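Local atomic coordinates of ganglioside-induced differentiation-associated protein 2 (Homo sapiens, PDB entry 4UML), a protein that is of unsettled molecular function but carries an N-terminal macro domain, of a family that commonly binds ADP-ribose, and a C-terminal SEC14-like region, and is linked to spinocerebellar ataxia. Residues 125-130 with 151-156; 140-145 with 175-180; 204-209 with 214-219. All coordinates share one frame; numbering follows the deposited sequence. Where two conformers were deposited one is given.

Contact 1. Residues 125-130 with 151-156; sequences FIIHTV and RNVLQL
Ile127 of strand 125-129 is packed against two apolar side chains of helix 151-156, and everything tight in this contact gathers on its branches. Its methyl CG2 meets Val153 CG2 at 3.8 Å and, at the same distance, Leu156 CD1, so one small group is shared between residues almost a helical turn apart. The CD1 end of the longer branch reaches off at roughly a right angle to CG2, lying 3.8 Å from the backbone O of Val153 and a little farther from Val153 CG1. This division follows from the first torsion (chi1 -62°), which sets CG2 anti to the backbone N and leaves CG1 beside it. A beta-branched isoleucine suits the place because its two arms spread over the helix surface, while valine at 153 keeps the opposing ridge short enough for a close approach. Strand and helix run nearly antiparallel, at 152° with their axes 9.3 Å apart, as in the three-layer alpha/beta/alpha sandwich of the macro domain, where helices cover both faces of a mixed sheet. Val153 also rests on Val73, Val165 and Phe167 of other strands, placing this helix over the middle of the sheet. Trimming Ile127 to an alanine would probably leave Val153 CG2 and Leu156 CD1 without their shared partner and open a gap between strand and helix. Packing is looser toward Thr129, whose CB comes only to 4.5 Å from Val153 CG2; its hydroxyl OG1 is hydrogen-bonded instead to the backbone O of Glu112. Beyond this the helix turns to solvent: exposed Arg151 donates from NH1 to Asn152 OD1 at 2.7 Å, the oxygen lying nearly in the guanidinium plane, while Asn152, at the flank, uses ND2 to reach the backbone O of Gly111.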
loop_
_atom_site.group_PDB
_atom_site.type_symbol
_atom_site.label_atom_id
_atom_site.label_comp_id
_atom_site.label_asym_id
_atom_site.label_seq_id
_atom_site.Cartn_x
_atom_site.Cartn_y
_atom_site.Cartn_z
ATOM N N PHE A 125 0.220 4.282 12.559
ATOM C CA PHE A 125 1.306 3.335 12.322
ATOM C C PHE A 125 1.914 3.501 10.957
ATOM O O PHE A 125 1.297 4.010 10.043
ATOM C CB PHE A 125 0.814 1.876 12.385
ATOM C CG PHE A 125 0.172 1.472 13.707
ATOM C CD1 PHE A 125 0.936 1.334 14.864
ATOM C CD2 PHE A 125 -1.171 1.140 13.763
ATOM C CE1 PHE A 125 0.345 0.952 16.074
ATOM C CE2 PHE A 125 -1.767 0.709 14.950
ATOM C CZ PHE A 125 -1.005 0.618 16.107
ATOM N N ILE A 126 3.146 3.023 10.823
ATOM C CA ILE A 126 3.741 2.798 9.518
ATOM C C ILE A 126 3.915 1.295 9.441
ATOM O O ILE A 126 4.387 0.680 10.415
ATOM C CB ILE A 126 5.123 3.459 9.376
ATOM C CG1 ILE A 126 5.032 4.963 9.564
ATOM C CG2 ILE A 126 5.719 3.216 7.989
ATOM C CD1 ILE A 126 6.342 5.608 9.920
ATOM N N ILE A 127 3.542 0.713 8.296
ATOM C CA ILE A 127 3.924 -0.655 7.987
ATOM C C ILE A 127 5.068 -0.598 6.964
ATOM O O ILE A 127 4.902 -0.083 5.857
ATOM C CB ILE A 127 2.728 -1.473 7.449
ATOM C CG1 ILE A 127 1.656 -1.549 8.525
ATOM C CG2 ILE A 127 3.198 -2.879 7.026
ATOM C CD1 ILE A 127 0.325 -2.037 8.019
ATOM N N HIS A 128 6.236 -1.109 7.352
ATOM C CA HIS A 128 7.391 -1.108 6.500
ATOM C C HIS A 128 7.464 -2.445 5.784
ATOM O O HIS A 128 7.309 -3.516 6.412
ATOM C CB HIS A 128 8.650 -0.901 7.344
ATOM C CG HIS A 128 8.597 0.307 8.226
ATOM N ND1 HIS A 128 9.081 1.536 7.830
ATOM C CD2 HIS A 128 8.080 0.488 9.463
ATOM C CE1 HIS A 128 8.888 2.420 8.794
ATOM N NE2 HIS A 128 8.295 1.807 9.806
ATOM N N THR A 129 7.714 -2.398 4.487
ATOM C CA THR A 129 7.883 -3.627 3.720
ATOM C C THR A 129 8.988 -3.490 2.673
ATOM O O THR A 129 9.455 -2.377 2.426
ATOM C CB THR A 129 6.540 -4.010 3.070
ATOM O OG1 THR A 129 6.593 -5.366 2.647
ATOM C CG2 THR A 129 6.185 -3.083 1.910
ATOM N N VAL A 130 9.381 -4.599 2.047
ATOM C CA VAL A 130 10.520 -4.624 1.086
ATOM C C VAL A 130 10.141 -5.447 -0.145
ATOM O O VAL A 130 9.959 -6.656 -0.078
ATOM C CB VAL A 130 11.777 -5.254 1.740
ATOM C CG1 VAL A 130 12.952 -5.404 0.756
ATOM C CG2 VAL A 130 12.178 -4.484 2.993
ATOM N N ARG A 151 0.151 -9.059 0.922
ATOM C CA ARG A 151 -0.502 -10.015 1.836
ATOM C C ARG A 151 -0.106 -9.736 3.302
ATOM O O ARG A 151 -0.939 -9.691 4.204
ATOM C CB ARG A 151 -0.040 -11.400 1.418
ATOM C CG ARG A 151 -0.553 -12.555 2.273
ATOM C CD ARG A 151 0.455 -12.992 3.327
ATOM N NE ARG A 151 0.100 -14.300 3.893
ATOM C CZ ARG A 151 0.694 -14.871 4.946
ATOM N NH1 ARG A 151 1.684 -14.266 5.589
ATOM N NH2 ARG A 151 0.292 -16.071 5.361
ATOM N N ASN A 152 1.183 -9.538 3.543
ATOM C CA ASN A 152 1.639 -9.286 4.894
ATOM C C ASN A 152 1.256 -7.921 5.475
ATOM O O ASN A 152 1.069 -7.790 6.697
ATOM C CB ASN A 152 3.131 -9.543 4.988
ATOM C CG ASN A 152 3.455 -11.033 4.969
ATOM O OD1 ASN A 152 2.735 -11.816 5.575
ATOM N ND2 ASN A 152 4.506 -11.426 4.253
ATOM N N VAL A 153 1.165 -6.897 4.619
ATOM C CA VAL A 153 0.646 -5.606 5.058
ATOM C C VAL A 153 -0.767 -5.761 5.561
ATOM O O VAL A 153 -1.135 -5.314 6.673
ATOM C CB VAL A 153 0.667 -4.587 3.885
ATOM C CG1 VAL A 153 -0.151 -3.343 4.214
ATOM C CG2 VAL A 153 2.114 -4.174 3.629
ATOM N N LEU A 154 -1.559 -6.403 4.716
ATOM C CA LEU A 154 -2.948 -6.663 5.046
ATOM C C LEU A 154 -3.118 -7.565 6.274
ATOM O O LEU A 154 -4.058 -7.357 7.032
ATOM C CB LEU A 154 -3.654 -7.260 3.844
ATOM C CG LEU A 154 -3.806 -6.273 2.685
ATOM C CD1 LEU A 154 -4.208 -7.008 1.405
ATOM C CD2 LEU A 154 -4.760 -5.142 3.001
ATOM N N GLN A 155 -2.239 -8.546 6.453
ATOM C CA GLN A 155 -2.206 -9.424 7.643
ATOM C C GLN A 155 -2.014 -8.596 8.901
ATOM O O GLN A 155 -2.680 -8.816 9.916
ATOM C CB GLN A 155 -1.054 -10.458 7.531
ATOM C CG GLN A 155 -0.871 -11.443 8.708
ATOM C CD GLN A 155 0.111 -12.586 8.395
ATOM O OE1 GLN A 155 0.597 -12.719 7.275
ATOM N NE2 GLN A 155 0.397 -13.411 9.388
ATOM N N LEU A 156 -1.056 -7.678 8.839
ATOM C CA LEU A 156 -0.788 -6.792 9.956
ATOM C C LEU A 156 -1.988 -5.927 10.252
ATOM O O LEU A 156 -2.368 -5.746 11.407
ATOM C CB LEU A 156 0.439 -5.914 9.712
ATOM C CG LEU A 156 1.772 -6.468 10.193
ATOM C CD1 LEU A 156 2.903 -5.566 9.727
ATOM C CD2 LEU A 156 1.786 -6.617 11.718
#

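Contact 2. Residues 140-145 with 175-180; sequences TAAESS and RGYPLE
Tyr177 swings its ring toward helix 140-145 with CG anti to the backbone N (chi1 -152°), while Glu143 sends CG out beside its own backbone N (chi1 -70°) and continues extended. The two side chains cross at about a right angle, carboxylate and ring planes 25° apart, and the phenol OH lies against the aliphatic part of the glutamate, 3.2 Å from Glu143 CG. At the ring's edge, Tyr177 CE2 sits 3.6 Å from the backbone O of Ala142, which lies in the ring plane, and 3.8 Å from Ala142 CB. Alanine fits here because a single methyl lets the ring slip in close to the helix backbone. No direct hydrogen bond joins the segments; a water bridges them instead, donating to Glu143 OE2 at 2.9 Å and hydrogen-bonded to Tyr177 OH at 2.7 Å. The same carboxylate oxygen forms a salt bridge with Arg139, a pairing that would offset its charge within the same helix. Tyr177 also meets the Tyr134 ring and touches Ala182 and Ile185. Pro178, at the N-cap, then leads into helix 179-197, and the tyrosine thus wedges the loop before that helix against the start of helix 139-159, joining two helices of the macro-domain alpha/beta/alpha sandwich.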
loop_
_atom_site.group_PDB
_atom_site.type_symbol
_atom_site.label_atom_id
_atom_site.label_comp_id
_atom_site.label_asym_id
_atom_site.label_seq_id
_atom_site.Cartn_x
_atom_site.Cartn_y
_atom_site.Cartn_z
ATOM N N THR A 140 9.403 -15.515 -11.190
ATOM C CA THR A 140 8.501 -16.209 -10.258
ATOM C C THR A 140 8.774 -15.818 -8.812
ATOM O O THR A 140 7.821 -15.506 -8.057
ATOM C CB THR A 140 8.576 -17.712 -10.460
ATOM O OG1 THR A 140 8.162 -17.977 -11.791
ATOM C CG2 THR A 140 7.644 -18.452 -9.520
ATOM N N ALA A 141 10.047 -15.780 -8.429
ATOM C CA ALA A 141 10.401 -15.274 -7.118
ATOM C C ALA A 141 9.960 -13.826 -6.873
ATOM O O ALA A 141 9.549 -13.496 -5.751
ATOM C CB ALA A 141 11.886 -15.414 -6.793
ATOM N N ALA A 142 10.127 -12.944 -7.864
ATOM C CA ALA A 142 9.729 -11.536 -7.686
ATOM C C ALA A 142 8.214 -11.453 -7.476
ATOM O O ALA A 142 7.734 -10.675 -6.639
ATOM C CB ALA A 142 10.138 -10.697 -8.919
ATOM N N GLU A 143 7.459 -12.245 -8.249
ATOM C CA GLU A 143 5.986 -12.270 -8.136
ATOM C C GLU A 143 5.560 -12.722 -6.740
ATOM O O GLU A 143 4.694 -12.108 -6.107
ATOM C CB GLU A 143 5.350 -13.186 -9.209
ATOM C CG GLU A 143 5.467 -12.600 -10.612
ATOM C CD GLU A 143 5.110 -13.536 -11.783
ATOM O OE1 GLU A 143 4.937 -14.759 -11.622
ATOM O OE2 GLU A 143 4.989 -13.000 -12.908
ATOM N N SER A 144 6.220 -13.779 -6.270
ATOM C CA SER A 144 5.975 -14.321 -4.938
ATOM C C SER A 144 6.305 -13.299 -3.851
ATOM O O SER A 144 5.501 -13.092 -2.914
ATOM C CB SER A 144 6.741 -15.645 -4.751
ATOM O OG SER A 144 6.670 -16.076 -3.400
ATOM N N SER A 145 7.449 -12.633 -3.971
ATOM C CA SER A 145 7.810 -11.607 -3.004
ATOM C C SER A 145 6.863 -10.417 -2.994
ATOM O O SER A 145 6.472 -9.942 -1.936
ATOM C CB SER A 145 9.212 -11.076 -3.268
ATOM O OG SER A 145 10.164 -11.983 -2.883
ATOM N N ARG A 175 13.743 -0.450 -8.034
ATOM C CA ARG A 175 13.886 -1.914 -7.964
ATOM C C ARG A 175 13.408 -2.593 -9.236
ATOM O O ARG A 175 13.513 -3.820 -9.375
ATOM C CB ARG A 175 13.208 -2.500 -6.707
ATOM C CG ARG A 175 14.205 -2.594 -5.574
ATOM C CD ARG A 175 13.664 -3.006 -4.215
ATOM N NE ARG A 175 14.723 -2.854 -3.217
ATOM C CZ ARG A 175 15.203 -3.801 -2.403
ATOM N NH1 ARG A 175 14.720 -5.037 -2.368
ATOM N NH2 ARG A 175 16.208 -3.494 -1.594
ATOM N N GLY A 176 12.843 -1.804 -10.140
ATOM C CA GLY A 176 12.590 -2.214 -11.523
ATOM C C GLY A 176 11.462 -3.176 -11.869
ATOM O O GLY A 176 11.422 -3.729 -12.987
ATOM N N TYR A 177 10.515 -3.377 -10.952
ATOM C CA TYR A 177 9.435 -4.278 -11.252
ATOM C C TYR A 177 8.653 -3.651 -12.391
ATOM O O TYR A 177 8.359 -2.478 -12.307
ATOM C CB TYR A 177 8.511 -4.475 -10.027
ATOM C CG TYR A 177 7.843 -5.817 -10.031
ATOM C CD1 TYR A 177 6.989 -6.181 -11.052
ATOM C CD2 TYR A 177 8.040 -6.712 -8.981
ATOM C CE1 TYR A 177 6.378 -7.430 -11.071
ATOM C CE2 TYR A 177 7.445 -7.968 -8.982
ATOM C CZ TYR A 177 6.619 -8.319 -10.022
ATOM O OH TYR A 177 6.036 -9.553 -10.031
ATOM N N PRO A 178 8.329 -4.415 -13.455
ATOM C CA PRO A 178 7.459 -3.875 -14.504
ATOM C C PRO A 178 6.112 -3.413 -13.945
ATOM O O PRO A 178 5.402 -4.183 -13.306
ATOM C CB PRO A 178 7.277 -5.064 -15.439
ATOM C CG PRO A 178 8.575 -5.784 -15.330
ATOM C CD PRO A 178 8.935 -5.687 -13.870
ATOM N N LEU A 179 5.762 -2.163 -14.227
ATOM C CA LEU A 179 4.712 -1.481 -13.492
ATOM C C LEU A 179 3.366 -2.126 -13.654
ATOM O O LEU A 179 2.626 -2.293 -12.695
ATOM C CB LEU A 179 4.660 -0.014 -13.896
ATOM C CG LEU A 179 3.509 0.812 -13.302
ATOM C CD1 LEU A 179 3.594 0.844 -11.778
ATOM C CD2 LEU A 179 3.559 2.214 -13.899
ATOM N N GLU A 180 3.050 -2.537 -14.864
ATOM C CA GLU A 180 1.744 -3.048 -15.122
ATOM C C GLU A 180 1.553 -4.417 -14.458
ATOM O O GLU A 180 0.529 -4.653 -13.825
ATOM C CB GLU A 180 1.506 -3.120 -16.617
ATOM C CG GLU A 180 0.067 -3.365 -16.980
ATOM C CD GLU A 180 -0.380 -2.588 -18.214
ATOM O OE1 GLU A 180 0.283 -1.609 -18.652
ATOM O OE2 GLU A 180 -1.444 -2.959 -18.730
HETATM O O HOH W 1 5.238 -10.193 -12.478
#

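Contact 3. Residues 204-209 with 214-219; sequences VVFAVS and GTYQKL
Phe206 and Val208, two residues apart on strand 204-208, both send their side chains toward helix 214-219 and meet there a single residue, Tyr216. The contact between the two aromatic residues is an oblique one. Phe206 CD1 comes to 3.8 Å from Tyr216 CE2, the ring centroids are 5.7 Å apart, and the planes are inclined at 46°, intermediate between parallel and perpendicular. With CG anti to its carbonyl carbon (chi1 -63°), Phe206 holds its ring beside the Tyr216 side chain, which it crosses at about a right angle. A flat, wide phenylalanine suits this place because it can fill the space between layers: it also packs on Leu187 and Val190 of helix 179-197. Strand 203-208 and helix 210-223 are the last such elements of the macro domain, the helix following the strand directly and folding back over one face of the mixed sheet. Ser209 marks the turn between them as N-cap, its OG hydrogen-bonded to Glu212 OE1 and more weakly to the backbone N of Leu211.

The second kind of interaction is a CH-pi contact. Val208 CG1 stands over one face of the Tyr216 ring, 4.0 Å from the centroid and 17° off the normal, displaced toward the rim at CD1, where it is 3.8 Å from CD1. The branched valine can offer one methyl to the ring while its side chain also touches Leu59. Tyr216 likewise packs on Leu59, so strand 57-61 extends the apolar bed beneath the helix.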
loop_
_atom_site.group_PDB
_atom_site.type_symbol
_atom_site.label_atom_id
_atom_site.label_comp_id
_atom_site.label_asym_id
_atom_site.label_seq_id
_atom_site.Cartn_x
_atom_site.Cartn_y
_atom_site.Cartn_z
ATOM N N VAL A 204 -9.181 1.174 1.930
ATOM C CA VAL A 204 -7.845 0.912 1.422
ATOM C C VAL A 204 -7.592 1.984 0.383
ATOM O O VAL A 204 -8.405 2.171 -0.543
ATOM C CB VAL A 204 -7.706 -0.494 0.827
ATOM C CG1 VAL A 204 -6.358 -0.651 0.125
ATOM C CG2 VAL A 204 -7.850 -1.534 1.912
ATOM N N VAL A 205 -6.505 2.733 0.575
ATOM C CA VAL A 205 -6.157 3.803 -0.314
ATOM C C VAL A 205 -4.907 3.424 -1.055
ATOM O O VAL A 205 -3.870 3.139 -0.444
ATOM C CB VAL A 205 -5.908 5.136 0.414
ATOM C CG1 VAL A 205 -5.533 6.227 -0.580
ATOM C CG2 VAL A 205 -7.108 5.544 1.216
ATOM N N PHE A 206 -5.017 3.436 -2.378
ATOM C CA PHE A 206 -3.859 3.338 -3.250
ATOM C C PHE A 206 -3.395 4.749 -3.584
ATOM O O PHE A 206 -4.016 5.410 -4.416
ATOM C CB PHE A 206 -4.221 2.575 -4.511
ATOM C CG PHE A 206 -4.635 1.140 -4.275
ATOM C CD1 PHE A 206 -3.686 0.159 -4.014
ATOM C CD2 PHE A 206 -5.958 0.756 -4.398
ATOM C CE1 PHE A 206 -4.051 -1.162 -3.820
ATOM C CE2 PHE A 206 -6.338 -0.580 -4.217
ATOM C CZ PHE A 206 -5.388 -1.544 -3.919
ATOM N N ALA A 207 -2.361 5.210 -2.875
ATOM C CA ALA A 207 -1.694 6.477 -3.132
ATOM C C ALA A 207 -0.729 6.334 -4.299
ATOM O O ALA A 207 0.200 5.503 -4.254
ATOM C CB ALA A 207 -0.925 6.930 -1.909
ATOM N N VAL A 208 -0.937 7.137 -5.336
ATOM C CA VAL A 208 -0.138 7.044 -6.561
ATOM C C VAL A 208 0.466 8.395 -6.950
ATOM O O VAL A 208 0.028 9.424 -6.485
ATOM C CB VAL A 208 -0.949 6.475 -7.733
ATOM C CG1 VAL A 208 -1.393 5.052 -7.418
ATOM C CG2 VAL A 208 -2.140 7.346 -8.118
ATOM N N SER A 209 1.505 8.375 -7.775
ATOM C CA SER A 209 2.013 9.602 -8.399
ATOM C C SER A 209 1.604 9.582 -9.855
ATOM O O SER A 209 0.931 8.657 -10.303
ATOM C CB SER A 209 3.532 9.697 -8.286
ATOM O OG SER A 209 4.148 8.703 -9.090
ATOM N N GLY A 214 -2.347 6.301 -14.286
ATOM C CA GLY A 214 -3.007 5.766 -15.493
ATOM C C GLY A 214 -3.124 4.247 -15.500
ATOM O O GLY A 214 -4.154 3.692 -15.867
ATOM N N THR A 215 -2.074 3.570 -15.055
ATOM C CA THR A 215 -2.094 2.103 -14.967
ATOM C C THR A 215 -3.106 1.630 -13.951
ATOM O O THR A 215 -3.843 0.680 -14.205
ATOM C CB THR A 215 -0.696 1.570 -14.638
ATOM O OG1 THR A 215 0.202 1.961 -15.673
ATOM C CG2 THR A 215 -0.660 0.039 -14.498
ATOM N N TYR A 216 -3.162 2.296 -12.795
ATOM C CA TYR A 216 -4.196 1.973 -11.804
ATOM C C TYR A 216 -5.602 2.226 -12.350
ATOM O O TYR A 216 -6.514 1.405 -12.157
ATOM C CB TYR A 216 -3.976 2.747 -10.497
ATOM C CG TYR A 216 -3.009 2.042 -9.567
ATOM C CD1 TYR A 216 -1.663 2.106 -9.788
ATOM C CD2 TYR A 216 -3.460 1.297 -8.479
ATOM C CE1 TYR A 216 -0.768 1.457 -8.964
ATOM C CE2 TYR A 216 -2.568 0.647 -7.652
ATOM C CZ TYR A 216 -1.215 0.740 -7.893
ATOM O OH TYR A 216 -0.282 0.084 -7.103
ATOM N N GLN A 217 -5.773 3.339 -13.051
ATOM C CA GLN A 217 -7.085 3.665 -13.653
ATOM C C GLN A 217 -7.465 2.598 -14.670
ATOM O O GLN A 217 -8.593 2.102 -14.669
ATOM C CB GLN A 217 -7.042 5.054 -14.306
ATOM C CG GLN A 217 -6.818 6.156 -13.284
ATOM C CD GLN A 217 -6.588 7.525 -13.898
ATOM O OE1 GLN A 217 -5.953 7.673 -14.938
ATOM N NE2 GLN A 217 -7.078 8.549 -13.220
ATOM N N LYS A 218 -6.482 2.215 -15.488
ATOM C CA LYS A 218 -6.637 1.126 -16.444
ATOM C C LYS A 218 -7.079 -0.201 -15.817
ATOM O O LYS A 218 -7.972 -0.862 -16.320
ATOM C CB LYS A 218 -5.317 0.908 -17.183
ATOM C CG LYS A 218 -5.477 0.005 -18.388
ATOM C CD LYS A 218 -4.144 -0.375 -18.989
ATOM C CE LYS A 218 -4.294 -1.680 -19.750
ATOM N NZ LYS A 218 -3.121 -1.900 -20.631
ATOM N N LEU A 219 -6.450 -0.601 -14.714
ATOM C CA LEU A 219 -6.687 -1.931 -14.145
ATOM C C LEU A 219 -7.765 -2.052 -13.072
ATOM O O LEU A 219 -8.275 -3.145 -12.825
ATOM C CB LEU A 219 -5.354 -2.486 -13.603
ATOM C CG LEU A 219 -4.166 -2.594 -14.577
ATOM C CD1 LEU A 219 -3.022 -3.429 -13.996
ATOM C CD2 LEU A 219 -4.567 -3.159 -15.931
#

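Overall arrangement
From the N terminus, strand 125-129 is reached first, and contact 1 closes a loop when helix 139-159 returns over it. Contact 2 starts on that same helix, at 140-145, before contact 1 has closed, and ends at 175-180; the two therefore cross along the chain, share a helix and touch where Val130 meets Arg175. Contact 3 follows in series, closing a short loop from strand 203-208 to helix 210-223. It touches contact 2 through the Glu180–Lys218 salt bridge and nearby packing of Leu179 on Thr215. Contacts 1 and 3 reach different strands of one sheet, their centres about 18 Å apart, while contact 2 ties helix 139-159 to the loop leading into helix 179-197.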